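Local atomic coordinates of BDI-0842-like domain-containing protein (Parabacteroides distasonis, PDB entry 4JM1), a protein that is of unknown function but adopts a small alpha/beta fold resembling the prodomain of alpha-lytic protease. Residues A[7-10]-A[11-15]. Sequence-based numbering, arbitrary orientation.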
loop_
_atom_site.group_PDB
_atom_site.type_symbol
_atom_site.label_atom_id
_atom_site.label_comp_id
_atom_site.label_asym_id
_atom_site.label_seq_id
_atom_site.Cartn_x
_atom_site.Cartn_y
_atom_site.Cartn_z
ATOM N N ASP A 7 5.738 3.097 -9.255
ATOM C CA ASP A 7 6.069 4.353 -9.941
ATOM C C ASP A 7 4.924 4.944 -10.757
ATOM O O ASP A 7 4.956 6.123 -11.118
ATOM C CB ASP A 7 7.361 4.225 -10.757
ATOM C CG ASP A 7 8.601 3.983 -9.900
ATOM O OD1 ASP A 7 8.533 4.176 -8.658
ATOM O OD2 ASP A 7 9.650 3.593 -10.491
ATOM N N THR A 8 3.912 4.140 -11.063
ATOM C CA THR A 8 2.715 4.615 -11.749
ATOM C C THR A 8 1.667 5.173 -10.787
ATOM O O THR A 8 0.992 6.139 -11.115
ATOM C CB THR A 8 2.152 3.528 -12.645
ATOM O OG1 THR A 8 3.133 3.187 -13.631
ATOM C CG2 THR A 8 0.874 3.965 -13.369
ATOM N N ILE A 9 1.523 4.573 -9.616
ATOM C CA ILE A 9 0.508 5.038 -8.677
ATOM C C ILE A 9 1.002 6.185 -7.786
ATOM O O ILE A 9 0.173 6.915 -7.237
ATOM C CB ILE A 9 -0.078 3.893 -7.797
ATOM C CG1 ILE A 9 0.973 3.267 -6.870
ATOM C CG2 ILE A 9 -0.721 2.795 -8.665
ATOM C CD1 ILE A 9 0.356 2.324 -5.800
ATOM N N THR A 10 2.332 6.314 -7.610
ATOM C CA THR A 10 2.878 7.329 -6.709
ATOM C C THR A 10 2.559 8.734 -7.214
ATOM O O THR A 10 2.903 9.115 -8.325
ATOM C CB THR A 10 4.396 7.124 -6.504
ATOM O OG1 THR A 10 4.593 5.863 -5.833
ATOM C CG2 THR A 10 4.994 8.236 -5.652
ATOM N N GLY A 11 1.904 9.511 -6.350
ATOM C CA GLY A 11 1.440 10.824 -6.733
ATOM C C GLY A 11 0.290 10.845 -7.704
ATOM O O GLY A 11 -0.016 11.887 -8.268
ATOM N N PHE A 12 -0.295 9.680 -7.962
ATOM C CA PHE A 12 -1.465 9.550 -8.816
ATOM C C PHE A 12 -2.689 9.183 -7.960
ATOM O O PHE A 12 -3.645 9.915 -7.910
ATOM C CB PHE A 12 -1.242 8.508 -9.931
ATOM C CG PHE A 12 -2.449 8.282 -10.744
ATOM C CD1 PHE A 12 -2.854 9.249 -11.648
ATOM C CD2 PHE A 12 -3.186 7.111 -10.623
ATOM C CE1 PHE A 12 -4.000 9.071 -12.401
ATOM C CE2 PHE A 12 -4.338 6.910 -11.389
ATOM C CZ PHE A 12 -4.737 7.890 -12.286
ATOM N N SER A 13 -2.612 8.044 -7.291
ATOM C CA SER A 13 -3.690 7.516 -6.467
ATOM C C SER A 13 -3.283 7.331 -4.993
ATOM O O SER A 13 -4.075 6.870 -4.144
ATOM C CB SER A 13 -4.196 6.207 -7.050
ATOM O OG SER A 13 -3.127 5.315 -7.241
ATOM N N CYS A 14 -2.042 7.702 -4.696
ATOM C CA CYS A 14 -1.517 7.698 -3.352
ATOM C C CYS A 14 -0.332 8.650 -3.296
ATOM O O CYS A 14 0.021 9.245 -4.324
ATOM C CB CYS A 14 -1.108 6.301 -2.951
ATOM S SG CYS A 14 0.379 5.676 -3.836
ATOM N N GLU A 15 0.234 8.869 -2.110
ATOM C CA GLU A 15 1.392 9.738 -1.984
ATOM C C GLU A 15 2.727 9.030 -1.998
ATOM O O GLU A 15 3.689 9.578 -2.518
ATOM C CB GLU A 15 1.253 10.675 -0.782
ATOM C CG GLU A 15 0.063 11.605 -1.012
ATOM C CD GLU A 15 -0.029 12.818 -0.129
ATOM O OE1 GLU A 15 0.949 13.167 0.561
ATOM O OE2 GLU A 15 -1.132 13.440 -0.153
#
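A type II beta turn, Ile9-Thr10-Gly11-Phe12, ends helix 3-9 and starts the loop that leads into strand 16-19. Gly11 takes the positive phi of its third position (71°), and Phe12 N closes the turn on Ile9 O at 2.9 Å, approaching from above the carbonyl plane. The chain then curls round the same oxygen: Ser13 N reaches Ile9 O at 3.0 Å, in the carbonyl plane and nearly straight (164° at the hydrogen), while Cys14 N adds a weak third bond. A weak bond from Gly11 N to Cys14 O, 2.8 Å long, ties the loop back on itself.

Side chains follow this curl. Ile9 carries CG1 between its backbone N and carbonyl carbon (chi1 64°), which brings CD1 to 3.9 Å from Cys14 SG; both residues also pack on Ile27 of strand 24-29, and Ile9 meets Phe44 of helix 38-50. Ser13 OG lies 3.4 Å from Ile9 CB, a van der Waals approach. Phe12 rests its CB 3.5 Å from Thr8 O, its ring leading away from the helix end. Two firm donors and a weak one thus satisfy a single helix-end carbonyl, fixing the reversal while Ile9 and Cys14 face the interior.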